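Local coordinates for protein aminotransferase, class I and II (Erwinia tasmaniensis, PDB 5Z0Q) that is a class I and II aminotransferase-family protein, OvoB, that binds pyridoxal-5'-phosphate in a two-subunit assembly, at residues A[108-114]-A[131-137]; A[139-143]-A[158-162]; A[149-153]-A[180-186]. All blocks are in the same frame, centred on the assembly; numbering follows the deposited sequence.

Contact 1 (A[108-114]-A[131-137]); sequences VRAFTEA and APKLAGR
Arg-137, Val-108 and Arg-109 bury the most surface where the last turn of helix 101-111 and residues 112-114 meet the end of helix 127-134; together the segments hide 417 Å². Arg-137, extended in its backbone, folds its side chain back (chi1 and chi2 both m, chi3 t). Arg-137 NH2 donates to Thr-112 O at 2.7 Å and 167°, a well-aligned bond. Arg-137 NH1 lies 2.4 Å from Ala-135 O, a very short bond at 117°. One guanidinium thus bonds to carbonyls of both segments. Val-108 (chi1 t) points toward the other helix: CG2 is 4.1 Å from Ala-131 CB, and CG1 is 4.2 Å from Ala-135 CB. Arg-109 starts out sideways, then brings NE to 3.5 Å from Ala-135 CB. CA register is Val-108 to Pro-132, 6.5 Å, and Arg-109 to Ala-135, 6.4 Å. A Schellman motif closes the second helix: Gly-136 takes positive phi (73°) and Arg-137 N bonds Pro-132 O at 2.6 Å. Val-108 and Thr-112 rest on Leu-168 of strand 166-172, Phe-111 packs on helix 257-267, and Arg-109 reaches Met-270 of the second subunit.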
ATOM      1  N   VAL A 108       5.448   7.414  14.380  1.00 24.33           N
ATOM      2  CA  VAL A 108       5.246   8.712  15.015  1.00 23.81           C
ATOM      3  C   VAL A 108       3.829   8.828  15.567  1.00 27.68           C
ATOM      4  O   VAL A 108       3.617   9.351  16.668  1.00 24.96           O
ATOM      5  CB  VAL A 108       5.568   9.845  14.024  1.00 24.55           C
ATOM      6  CG1 VAL A 108       5.271  11.201  14.643  1.00 25.59           C
ATOM      7  CG2 VAL A 108       7.023   9.767  13.588  1.00 20.22           C
ATOM      8  N   ARG A 109       2.836   8.335  14.819  1.00 25.69           N
ATOM      9  CA  ARG A 109       1.453   8.428  15.278  1.00 24.07           C
ATOM     10  C   ARG A 109       1.189   7.511  16.467  1.00 32.81           C
ATOM     11  O   ARG A 109       0.303   7.797  17.280  1.00 35.05           O
ATOM     12  CB  ARG A 109       0.491   8.089  14.138  1.00 27.24           C
ATOM     13  CG  ARG A 109       0.753   8.823  12.834  1.00 25.93           C
ATOM     14  CD  ARG A 109      -0.104  10.064  12.682  1.00 33.20           C
ATOM     15  NE  ARG A 109       0.201  10.767  11.438  1.00 43.72           N
ATOM     16  CZ  ARG A 109      -0.388  10.520  10.271  1.00 33.45           C
ATOM     17  NH1 ARG A 109      -1.324   9.586  10.180  1.00 26.61           N
ATOM     18  NH2 ARG A 109      -0.041  11.211   9.194  1.00 36.65           N
ATOM     19  N   ALA A 110       1.940   6.416  16.588  1.00 29.44           N
ATOM     20  CA  ALA A 110       1.676   5.408  17.609  1.00 29.54           C
ATOM     21  C   ALA A 110       2.552   5.540  18.845  1.00 26.86           C
ATOM     22  O   ALA A 110       2.114   5.171  19.939  1.00 33.21           O
ATOM     23  CB  ALA A 110       1.856   4.002  17.024  1.00 24.74           C
ATOM     24  N   PHE A 111       3.776   6.049  18.706  1.00 24.76           N
ATOM     25  CA  PHE A 111       4.719   6.123  19.815  1.00 31.10           C
ATOM     26  C   PHE A 111       4.888   7.539  20.349  1.00 32.92           C
ATOM     27  O   PHE A 111       5.813   7.793  21.129  1.00 31.31           O
ATOM     28  CB  PHE A 111       6.075   5.557  19.386  1.00 27.33           C
ATOM     29  CG  PHE A 111       6.007   4.147  18.874  1.00 24.80           C
ATOM     30  CD1 PHE A 111       5.140   3.228  19.446  1.00 30.11           C
ATOM     31  CD2 PHE A 111       6.802   3.740  17.815  1.00 27.24           C
ATOM     32  CE1 PHE A 111       5.072   1.930  18.975  1.00 26.09           C
ATOM     33  CE2 PHE A 111       6.738   2.443  17.340  1.00 31.52           C
ATOM     34  CZ  PHE A 111       5.872   1.537  17.921  1.00 29.28           C
ATOM     35  N   THR A 112       4.020   8.466  19.951  1.00 36.46           N
ATOM     36  CA  THR A 112       4.107   9.854  20.379  1.00 37.99           C
ATOM     37  C   THR A 112       2.701  10.388  20.607  1.00 38.15           C
ATOM     38  O   THR A 112       1.737   9.914  19.999  1.00 36.90           O
ATOM     39  CB  THR A 112       4.840  10.719  19.338  1.00 33.06           C
ATOM     40  OG1 THR A 112       5.970   9.999  18.829  1.00 40.24           O
ATOM     41  CG2 THR A 112       5.328  12.016  19.958  1.00 37.17           C
ATOM     42  N   GLU A 113       2.590  11.368  21.495  1.00 37.31           N
ATOM     43  CA  GLU A 113       1.330  12.040  21.780  1.00 34.14           C
ATOM     44  C   GLU A 113       1.462  13.526  21.462  1.00 36.97           C
ATOM     45  O   GLU A 113       2.541  14.017  21.122  1.00 42.18           O
ATOM     46  CB  GLU A 113       0.908  11.801  23.233  1.00 39.14           C
ATOM     47  CG  GLU A 113       0.334  10.413  23.461  1.00 48.14           C
ATOM     48  CD  GLU A 113       0.603   9.888  24.855  1.00 65.02           C
ATOM     49  OE1 GLU A 113       1.223  10.619  25.655  1.00 71.33           O
ATOM     50  OE2 GLU A 113       0.198   8.742  25.150  1.00 77.56           O
ATOM     51  N   ALA A 114       0.339  14.241  21.579  1.00 38.73           N
ATOM     52  CA  ALA A 114       0.270  15.617  21.094  1.00 33.29           C
ATOM     53  C   ALA A 114       1.288  16.515  21.785  1.00 36.44           C
ATOM     54  O   ALA A 114       1.899  17.380  21.144  1.00 44.49           O
ATOM     55  CB  ALA A 114      -1.142  16.169  21.286  1.00 38.14           C
ATOM     56  N   ALA A 131       6.840  13.680   8.922  1.00 31.63           N
ATOM     57  CA  ALA A 131       5.855  12.882   9.651  1.00 27.47           C
ATOM     58  C   ALA A 131       5.387  13.571  10.929  1.00 33.40           C
ATOM     59  O   ALA A 131       4.167  13.617  11.163  1.00 32.97           O
ATOM     60  CB  ALA A 131       6.414  11.481   9.922  1.00 24.58           C
ATOM     61  N   PRO A 132       6.262  14.112  11.788  1.00 32.54           N
ATOM     62  CA  PRO A 132       5.748  14.886  12.931  1.00 29.05           C
ATOM     63  C   PRO A 132       4.976  16.119  12.506  1.00 32.99           C
ATOM     64  O   PRO A 132       4.075  16.562  13.229  1.00 28.89           O
ATOM     65  CB  PRO A 132       7.021  15.258  13.707  1.00 27.90           C
ATOM     66  CG  PRO A 132       8.039  14.269  13.272  1.00 35.46           C
ATOM     67  CD  PRO A 132       7.729  13.994  11.839  1.00 34.85           C
ATOM     68  N   LYS A 133       5.305  16.683  11.343  1.00 34.93           N
ATOM     69  CA  LYS A 133       4.580  17.845  10.844  1.00 30.21           C
ATOM     70  C   LYS A 133       3.136  17.491  10.507  1.00 31.99           C
ATOM     71  O   LYS A 133       2.213  18.244  10.835  1.00 32.93           O
ATOM     72  CB  LYS A 133       5.303  18.413   9.624  1.00 34.46           C
ATOM     73  CG  LYS A 133       4.785  19.751   9.132  1.00 41.44           C
ATOM     74  CD  LYS A 133       5.617  20.233   7.952  1.00 45.50           C
ATOM     75  CE  LYS A 133       5.138  21.576   7.436  1.00 62.42           C
ATOM     76  NZ  LYS A 133       5.959  22.033   6.281  1.00 61.94           N
ATOM     77  N   LEU A 134       2.921  16.342   9.862  1.00 30.25           N
ATOM     78  CA  LEU A 134       1.574  15.913   9.512  1.00 33.44           C
ATOM     79  C   LEU A 134       0.818  15.324  10.694  1.00 36.27           C
ATOM     80  O   LEU A 134      -0.415  15.261  10.653  1.00 38.51           O
ATOM     81  CB  LEU A 134       1.624  14.886   8.378  1.00 34.15           C
ATOM     82  CG  LEU A 134       2.356  15.308   7.104  1.00 43.36           C
ATOM     83  CD1 LEU A 134       2.266  14.215   6.049  1.00 41.85           C
ATOM     84  CD2 LEU A 134       1.807  16.624   6.574  1.00 41.47           C
ATOM     85  N   ALA A 135       1.522  14.892  11.736  1.00 38.13           N
ATOM     86  CA  ALA A 135       0.899  14.310  12.915  1.00 36.94           C
ATOM     87  C   ALA A 135       0.694  15.318  14.038  1.00 38.86           C
ATOM     88  O   ALA A 135       0.240  14.935  15.121  1.00 33.70           O
ATOM     89  CB  ALA A 135       1.735  13.132  13.427  1.00 36.94           C
ATOM     90  N   GLY A 136       1.014  16.589  13.809  1.00 36.28           N
ATOM     91  CA  GLY A 136       0.866  17.591  14.847  1.00 35.58           C
ATOM     92  C   GLY A 136       1.897  17.504  15.949  1.00 36.88           C
ATOM     93  O   GLY A 136       1.599  17.850  17.097  1.00 43.92           O
ATOM     94  N   ARG A 137       3.106  17.050  15.632  1.00 36.91           N
ATOM     95  CA  ARG A 137       4.181  16.903  16.602  1.00 32.18           C
ATOM     96  C   ARG A 137       5.306  17.870  16.263  1.00 34.72           C
ATOM     97  O   ARG A 137       5.741  17.940  15.109  1.00 30.06           O
ATOM     98  CB  ARG A 137       4.717  15.470  16.617  1.00 30.72           C
ATOM     99  CG  ARG A 137       3.651  14.392  16.707  1.00 32.34           C
ATOM    100  CD  ARG A 137       2.842  14.516  17.984  1.00 37.18           C
ATOM    101  NE  ARG A 137       2.240  13.241  18.367  1.00 35.91           N
ATOM    102  CZ  ARG A 137       1.077  12.791  17.904  1.00 34.25           C
ATOM    103  NH1 ARG A 137       0.382  13.510  17.032  1.00 37.39           N
ATOM    104  NH2 ARG A 137       0.611  11.620  18.311  1.00 34.44           N
TER

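Contact 2 (A[139-143]-A[158-162]); sequences HLSAA and HEDRM
In the large mixed sheet of this PLP-dependent aminotransferase-family chain, strand 139-143 is extended throughout and pairs with strand 117-122 through Leu-140 and Ala-142. A loop segment, 158-162, packs against its side chains and backbone without any hydrogen bond between the two, burying 277 Å². The CA register sets Ala-142 against His-158 at 6.7 Å and Leu-140 against Met-162 at 7.7 Å. His-158 (chi1 m, chi2 70°) directs its CA-to-CB bond toward the strand and lays its ring over Ala-142: Ala-142 CB sits 3.6 Å from the ring centroid, 3° off the normal, an almost ideal CH-pi contact. The ring is held by ND1, which is hydrogen-bonded to Asp-154 O. Glu-159 then opens a type I beta turn running to Met-162, closed by Met-162 N to Glu-159 O at 3.0 Å. The CA-to-CB bond of Glu-159 points away from the strand; its carboxylate forms a salt bridge with Arg-196 of helix 184-197. Arg-161 comes back toward the strand (chi1 -89°, chi2 t, chi3 p); its NH2 lies 3.6 Å from Ser-141 O and 3.4 Å from Leu-140 CD1. Met-162 (chi1 m, chi2 t, chi3 p) also packs on Phe-193 of helix 184-197. Its contact with the strand is apolar: Met-162 CG lies 3.8 Å from CD2 of Leu-140, whose chi1 is t and chi2 p.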
ATOM      1  N   HIS A 139       9.219  19.081  16.322  1.00 35.59           N
ATOM      2  CA  HIS A 139      10.402  18.290  16.010  1.00 32.26           C
ATOM      3  C   HIS A 139      11.656  19.034  16.444  1.00 39.33           C
ATOM      4  O   HIS A 139      11.791  20.235  16.186  1.00 40.70           O
ATOM      5  CB  HIS A 139      10.465  17.975  14.511  1.00 32.48           C
ATOM      6  CG  HIS A 139      11.550  17.015  14.138  1.00 29.18           C
ATOM      7  ND1 HIS A 139      11.528  15.688  14.506  1.00 35.52           N
ATOM      8  CD2 HIS A 139      12.689  17.191  13.427  1.00 26.75           C
ATOM      9  CE1 HIS A 139      12.608  15.086  14.039  1.00 32.50           C
ATOM     10  NE2 HIS A 139      13.329  15.975  13.381  1.00 31.29           N
ATOM     11  N   LEU A 140      12.569  18.317  17.095  1.00 30.91           N
ATOM     12  CA  LEU A 140      13.858  18.852  17.511  1.00 28.52           C
ATOM     13  C   LEU A 140      14.944  18.287  16.606  1.00 29.08           C
ATOM     14  O   LEU A 140      15.053  17.067  16.449  1.00 31.37           O
ATOM     15  CB  LEU A 140      14.152  18.506  18.972  1.00 30.14           C
ATOM     16  CG  LEU A 140      15.508  18.967  19.515  1.00 31.12           C
ATOM     17  CD1 LEU A 140      15.612  20.482  19.483  1.00 34.72           C
ATOM     18  CD2 LEU A 140      15.735  18.443  20.925  1.00 32.43           C
ATOM     19  N   SER A 141      15.745  19.172  16.021  1.00 38.12           N
ATOM     20  CA  SER A 141      16.763  18.793  15.050  1.00 29.14           C
ATOM     21  C   SER A 141      18.148  19.074  15.615  1.00 32.69           C
ATOM     22  O   SER A 141      18.400  20.163  16.142  1.00 35.69           O
ATOM     23  CB  SER A 141      16.567  19.549  13.734  1.00 22.72           C
ATOM     24  OG  SER A 141      15.244  19.394  13.253  1.00 36.73           O
ATOM     25  N   ALA A 142      19.040  18.094  15.499  1.00 33.47           N
ATOM     26  CA  ALA A 142      20.434  18.230  15.899  1.00 32.16           C
ATOM     27  C   ALA A 142      21.296  18.231  14.645  1.00 28.82           C
ATOM     28  O   ALA A 142      21.270  17.267  13.871  1.00 32.99           O
ATOM     29  CB  ALA A 142      20.851  17.102  16.843  1.00 35.02           C
ATOM     30  N   ALA A 143      22.054  19.304  14.449  1.00 26.71           N
ATOM     31  CA  ALA A 143      22.813  19.469  13.218  1.00 32.02           C
ATOM     32  C   ALA A 143      23.962  18.473  13.141  1.00 33.31           C
ATOM     33  O   ALA A 143      24.683  18.251  14.118  1.00 38.14           O
ATOM     34  CB  ALA A 143      23.350  20.895  13.112  1.00 33.01           C
ATOM     35  N   HIS A 158      23.396  18.426  22.439  1.00 32.70           N
ATOM     36  CA  HIS A 158      22.116  19.119  22.342  1.00 32.49           C
ATOM     37  C   HIS A 158      21.242  18.868  23.566  1.00 41.54           C
ATOM     38  O   HIS A 158      20.014  18.969  23.480  1.00 40.17           O
ATOM     39  CB  HIS A 158      21.376  18.710  21.067  1.00 29.39           C
ATOM     40  CG  HIS A 158      22.034  19.182  19.808  1.00 31.81           C
ATOM     41  ND1 HIS A 158      23.225  18.659  19.350  1.00 35.47           N
ATOM     42  CD2 HIS A 158      21.671  20.131  18.914  1.00 31.24           C
ATOM     43  CE1 HIS A 158      23.564  19.265  18.226  1.00 29.52           C
ATOM     44  NE2 HIS A 158      22.638  20.163  17.940  1.00 32.91           N
ATOM     45  N   GLU A 159      21.856  18.541  24.706  1.00 44.55           N
ATOM     46  CA  GLU A 159      21.093  18.272  25.923  1.00 41.68           C
ATOM     47  C   GLU A 159      20.269  19.485  26.340  1.00 44.40           C
ATOM     48  O   GLU A 159      19.054  19.384  26.551  1.00 40.97           O
ATOM     49  CB  GLU A 159      22.038  17.861  27.052  1.00 45.17           C
ATOM     50  CG  GLU A 159      22.609  16.461  26.928  1.00 44.71           C
ATOM     51  CD  GLU A 159      21.757  15.423  27.625  1.00 50.79           C
ATOM     52  OE1 GLU A 159      20.837  15.818  28.374  1.00 52.96           O
ATOM     53  OE2 GLU A 159      22.007  14.216  27.429  1.00 48.54           O
ATOM     54  N   ASP A 160      20.919  20.644  26.463  1.00 48.20           N
ATOM     55  CA  ASP A 160      20.249  21.835  26.975  1.00 48.42           C
ATOM     56  C   ASP A 160      19.227  22.400  25.996  1.00 48.76           C
ATOM     57  O   ASP A 160      18.373  23.194  26.405  1.00 47.21           O
ATOM     58  CB  ASP A 160      21.290  22.898  27.328  1.00 51.61           C
ATOM     59  CG  ASP A 160      22.302  22.400  28.343  1.00 60.37           C
ATOM     60  OD1 ASP A 160      21.881  21.920  29.417  1.00 62.25           O
ATOM     61  OD2 ASP A 160      23.517  22.472  28.061  1.00 64.77           O
ATOM     62  N   ARG A 161      19.291  22.014  24.722  1.00 48.08           N
ATOM     63  CA  ARG A 161      18.279  22.428  23.761  1.00 48.43           C
ATOM     64  C   ARG A 161      16.985  21.636  23.886  1.00 41.17           C
ATOM     65  O   ARG A 161      16.010  21.962  23.201  1.00 40.61           O
ATOM     66  CB  ARG A 161      18.816  22.302  22.332  1.00 49.51           C
ATOM     67  CG  ARG A 161      19.523  23.547  21.820  1.00 46.42           C
ATOM     68  CD  ARG A 161      20.056  23.343  20.411  1.00 39.09           C
ATOM     69  NE  ARG A 161      19.033  22.833  19.500  1.00 38.52           N
ATOM     70  CZ  ARG A 161      18.172  23.599  18.838  1.00 47.56           C
ATOM     71  NH1 ARG A 161      18.200  24.917  18.986  1.00 49.97           N
ATOM     72  NH2 ARG A 161      17.279  23.047  18.029  1.00 42.56           N
ATOM     73  N   MET A 162      16.950  20.618  24.740  1.00 42.73           N
ATOM     74  CA  MET A 162      15.762  19.798  24.899  1.00 47.55           C
ATOM     75  C   MET A 162      14.789  20.447  25.883  1.00 48.78           C
ATOM     76  O   MET A 162      15.115  21.410  26.584  1.00 55.31           O
ATOM     77  CB  MET A 162      16.144  18.394  25.357  1.00 36.71           C
ATOM     78  CG  MET A 162      17.132  17.707  24.430  1.00 37.75           C
ATOM     79  SD  MET A 162      17.532  16.022  24.925  1.00 43.83           S
ATOM     80  CE  MET A 162      16.002  15.173  24.546  1.00 30.85           C
TER

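Contact 3 (A[149-153]-A[180-186]); sequences QRWVL and TVYRRKE
Residues 149-153, which include the short strand 151-152, meet the loop 180-183 and the first turn of helix 184-197 through a chain of polar bonds, with 353 Å² buried. The CA register is Trp-151 to Thr-180 at 6.3 Å and Leu-153 to Glu-186 at 8.1 Å. Thr-180 (chi1 m) gives its OG1 proton to Trp-151 O at 2.9 Å, satisfying that carbonyl. Arg-150 (chi1 m, chi2 -147°, chi3 -31°, chi4 169°) points toward the loop and carries the charge pairing: NH2 forms a salt bridge with Glu-186 OE2 at 2.6 Å, while NH1 makes a weak bond to Val-181 O at 3.3 Å. The same OE2 of Glu-186 (chi1 m, chi2 t) accepts the backbone N of Arg-183 at 3.0 Å and 178°. Arg-183 is the N-cap residue, so the carboxylate three residues on takes up an amide at the helix start. Tyr-182 N is bonded to Asn-173 OD1. The contact lies at an edge of the large mixed sheet: 151-152 is one of its two outermost strands within the chain, paired antiparallel with strand 139-146. Arg-150 NH1 and Arg-183 NH1 stand only 3.0 Å apart, two donors of like charge; Glu-323 compensates, bridging to Arg-150 NH1 through OE1 and to Arg-183 NH2 through OE2. On the apolar side, Leu-153 CB lies 4.1 Å from Tyr-182 CE1.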
ATOM      1  N   GLN A 149      36.460  14.198   7.784  1.00 46.53           N
ATOM      2  CA  GLN A 149      35.827  13.950   6.488  1.00 39.45           C
ATOM      3  C   GLN A 149      34.642  12.996   6.622  1.00 38.64           C
ATOM      4  O   GLN A 149      34.397  12.155   5.755  1.00 31.28           O
ATOM      5  CB  GLN A 149      36.839  13.422   5.470  1.00 43.37           C
ATOM      6  CG  GLN A 149      37.986  14.375   5.182  1.00 49.31           C
ATOM      7  CD  GLN A 149      39.003  13.789   4.224  1.00 56.66           C
ATOM      8  OE1 GLN A 149      39.105  14.212   3.073  1.00 61.27           O
ATOM      9  NE2 GLN A 149      39.765  12.808   4.695  1.00 54.44           N
ATOM     10  N   ARG A 150      33.907  13.122   7.726  1.00 40.10           N
ATOM     11  CA  ARG A 150      32.717  12.321   7.969  1.00 35.40           C
ATOM     12  C   ARG A 150      31.659  13.175   8.648  1.00 35.73           C
ATOM     13  O   ARG A 150      31.979  14.026   9.484  1.00 40.20           O
ATOM     14  CB  ARG A 150      33.016  11.099   8.846  1.00 32.26           C
ATOM     15  CG  ARG A 150      33.879  10.035   8.197  1.00 35.65           C
ATOM     16  CD  ARG A 150      33.471   8.664   8.698  1.00 32.34           C
ATOM     17  NE  ARG A 150      32.979   8.722  10.072  1.00 28.41           N
ATOM     18  CZ  ARG A 150      32.365   7.719  10.688  1.00 32.01           C
ATOM     19  NH1 ARG A 150      32.163   6.574  10.052  1.00 42.20           N
ATOM     20  NH2 ARG A 150      31.948   7.861  11.938  1.00 28.98           N
ATOM     21  N   TRP A 151      30.400  12.936   8.293  1.00 30.41           N
ATOM     22  CA  TRP A 151      29.268  13.605   8.926  1.00 27.69           C
ATOM     23  C   TRP A 151      28.849  12.793  10.146  1.00 30.94           C
ATOM     24  O   TRP A 151      28.273  11.708  10.010  1.00 35.57           O
ATOM     25  CB  TRP A 151      28.114  13.766   7.943  1.00 26.87           C
ATOM     26  CG  TRP A 151      28.374  14.793   6.889  1.00 24.46           C
ATOM     27  CD1 TRP A 151      28.631  14.569   5.570  1.00 23.76           C
ATOM     28  CD2 TRP A 151      28.413  16.214   7.070  1.00 29.35           C
ATOM     29  NE1 TRP A 151      28.820  15.763   4.915  1.00 25.66           N
ATOM     30  CE2 TRP A 151      28.694  16.788   5.815  1.00 29.69           C
ATOM     31  CE3 TRP A 151      28.238  17.057   8.174  1.00 28.58           C
ATOM     32  CZ2 TRP A 151      28.801  18.166   5.630  1.00 29.58           C
ATOM     33  CZ3 TRP A 151      28.344  18.424   7.988  1.00 31.46           C
ATOM     34  CH2 TRP A 151      28.623  18.965   6.726  1.00 31.58           C
ATOM     35  N   VAL A 152      29.138  13.315  11.333  1.00 36.30           N
ATOM     36  CA  VAL A 152      28.854  12.620  12.579  1.00 38.41           C
ATOM     37  C   VAL A 152      27.711  13.325  13.301  1.00 34.41           C
ATOM     38  O   VAL A 152      27.419  14.504  13.071  1.00 30.94           O
ATOM     39  CB  VAL A 152      30.102  12.530  13.483  1.00 35.19           C
ATOM     40  CG1 VAL A 152      31.218  11.780  12.771  1.00 32.85           C
ATOM     41  CG2 VAL A 152      30.565  13.919  13.891  1.00 36.53           C
ATOM     42  N   LEU A 153      27.057  12.580  14.187  1.00 35.43           N
ATOM     43  CA  LEU A 153      25.945  13.080  14.983  1.00 25.31           C
ATOM     44  C   LEU A 153      26.353  13.130  16.448  1.00 36.32           C
ATOM     45  O   LEU A 153      26.855  12.140  16.992  1.00 42.62           O
ATOM     46  CB  LEU A 153      24.707  12.198  14.807  1.00 28.29           C
ATOM     47  CG  LEU A 153      23.486  12.573  15.649  1.00 28.19           C
ATOM     48  CD1 LEU A 153      23.036  13.995  15.348  1.00 25.23           C
ATOM     49  CD2 LEU A 153      22.354  11.588  15.410  1.00 27.50           C
ATOM     50  N   THR A 180      26.706   8.309   5.821  1.00 23.73           N
ATOM     51  CA  THR A 180      27.569   7.885   6.912  1.00 25.91           C
ATOM     52  C   THR A 180      27.119   6.538   7.461  1.00 31.41           C
ATOM     53  O   THR A 180      25.934   6.336   7.747  1.00 30.30           O
ATOM     54  CB  THR A 180      27.566   8.930   8.027  1.00 30.31           C
ATOM     55  OG1 THR A 180      28.101  10.162   7.529  1.00 39.84           O
ATOM     56  CG2 THR A 180      28.404   8.455   9.206  1.00 25.92           C
ATOM     57  N   VAL A 181      28.067   5.618   7.602  1.00 28.58           N
ATOM     58  CA  VAL A 181      27.850   4.342   8.273  1.00 25.20           C
ATOM     59  C   VAL A 181      28.331   4.503   9.709  1.00 30.64           C
ATOM     60  O   VAL A 181      29.537   4.593   9.964  1.00 37.15           O
ATOM     61  CB  VAL A 181      28.581   3.196   7.563  1.00 28.67           C
ATOM     62  CG1 VAL A 181      28.452   1.909   8.365  1.00 23.29           C
ATOM     63  CG2 VAL A 181      28.039   3.012   6.154  1.00 23.17           C
ATOM     64  N   TYR A 182      27.394   4.543  10.653  1.00 26.34           N
ATOM     65  CA  TYR A 182      27.749   4.794  12.042  1.00 31.84           C
ATOM     66  C   TYR A 182      28.497   3.607  12.636  1.00 24.09           C
ATOM     67  O   TYR A 182      28.112   2.449  12.447  1.00 27.64           O
ATOM     68  CB  TYR A 182      26.498   5.098  12.866  1.00 25.02           C
ATOM     69  CG  TYR A 182      25.866   6.429  12.530  1.00 24.51           C
ATOM     70  CD1 TYR A 182      26.367   7.609  13.063  1.00 25.94           C
ATOM     71  CD2 TYR A 182      24.774   6.506  11.678  1.00 27.32           C
ATOM     72  CE1 TYR A 182      25.797   8.830  12.758  1.00 30.23           C
ATOM     73  CE2 TYR A 182      24.196   7.722  11.367  1.00 31.56           C
ATOM     74  CZ  TYR A 182      24.711   8.881  11.910  1.00 33.19           C
ATOM     75  OH  TYR A 182      24.140  10.093  11.601  1.00 41.88           O
ATOM     76  N   ARG A 183      29.575   3.904  13.358  1.00 32.60           N
ATOM     77  CA  ARG A 183      30.391   2.881  13.991  1.00 34.83           C
ATOM     78  C   ARG A 183      29.728   2.402  15.282  1.00 29.62           C
ATOM     79  O   ARG A 183      28.695   2.920  15.715  1.00 31.20           O
ATOM     80  CB  ARG A 183      31.797   3.412  14.260  1.00 29.66           C
ATOM     81  CG  ARG A 183      32.569   3.810  13.010  1.00 28.63           C
ATOM     82  CD  ARG A 183      32.842   2.616  12.111  1.00 27.34           C
ATOM     83  NE  ARG A 183      33.718   2.970  10.997  1.00 39.56           N
ATOM     84  CZ  ARG A 183      33.291   3.440   9.830  1.00 38.75           C
ATOM     85  NH1 ARG A 183      31.994   3.612   9.617  1.00 36.68           N
ATOM     86  NH2 ARG A 183      34.162   3.738   8.873  1.00 29.02           N
ATOM     87  N   ARG A 184      30.342   1.397  15.912  1.00 29.84           N
ATOM     88  CA  ARG A 184      29.749   0.808  17.108  1.00 33.75           C
ATOM     89  C   ARG A 184      29.801   1.769  18.290  1.00 34.02           C
ATOM     90  O   ARG A 184      28.857   1.832  19.085  1.00 30.38           O
ATOM     91  CB  ARG A 184      30.451  -0.505  17.450  1.00 33.10           C
ATOM     92  CG  ARG A 184      29.700  -1.348  18.464  1.00 35.97           C
ATOM     93  CD  ARG A 184      30.236  -2.769  18.526  1.00 33.93           C
ATOM     94  NE  ARG A 184      29.385  -3.613  19.359  1.00 44.56           N
ATOM     95  CZ  ARG A 184      28.370  -4.337  18.898  1.00 44.02           C
ATOM     96  NH1 ARG A 184      28.080  -4.326  17.604  1.00 40.92           N
ATOM     97  NH2 ARG A 184      27.646  -5.072  19.730  1.00 44.33           N
ATOM     98  N   LYS A 185      30.894   2.525  18.421  1.00 35.58           N
ATOM     99  CA  LYS A 185      30.994   3.492  19.510  1.00 32.54           C
ATOM    100  C   LYS A 185      29.989   4.625  19.346  1.00 34.40           C
ATOM    101  O   LYS A 185      29.479   5.150  20.341  1.00 34.56           O
ATOM    102  CB  LYS A 185      32.415   4.053  19.591  1.00 37.70           C
ATOM    103  CG  LYS A 185      33.477   3.022  19.947  1.00 47.89           C
ATOM    104  CD  LYS A 185      33.488   2.715  21.438  1.00 49.87           C
ATOM    105  CE  LYS A 185      33.994   3.904  22.242  1.00 58.14           C
ATOM    106  NZ  LYS A 185      34.151   3.573  23.686  1.00 50.75           N
ATOM    107  N   GLU A 186      29.690   5.009  18.104  1.00 30.66           N
ATOM    108  CA  GLU A 186      28.735   6.084  17.869  1.00 30.81           C
ATOM    109  C   GLU A 186      27.305   5.619  18.111  1.00 33.31           C
ATOM    110  O   GLU A 186      26.474   6.390  18.604  1.00 33.71           O
ATOM    111  CB  GLU A 186      28.892   6.624  16.448  1.00 33.73           C
ATOM    112  CG  GLU A 186      30.340   6.825  16.026  1.00 36.00           C
ATOM    113  CD  GLU A 186      30.469   7.481  14.666  1.00 34.49           C
ATOM    114  OE1 GLU A 186      30.753   8.696  14.618  1.00 38.61           O
ATOM    115  OE2 GLU A 186      30.283   6.783  13.646  1.00 28.30           O
TER

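Contacts 1 and 3 are partly buried, whereas contact 2 lies at the surface. Contacts 2 and 3 share a sheet: strands 139-146 and 151-152 are neighbours, the segments of the two contacts alternate along the chain, and Ala-142 O touches Leu-153 CD1 at 4.0 Å. Contact 1 comes earlier in the chain and meets contact 2 where Pro-132 CG lies 4.0 Å from His-139 ND1; it stays about 15 Å, nearest atoms, from contact 3. The chemistry differs accordingly: helix-end packing with an arginine-to-carbonyl bond in contact 1, CH-pi and apolar packing with no cross-segment hydrogen bond in contact 2, and a salt bridge at a helix start in contact 3. Of the three, contact 1 alone touches the second subunit.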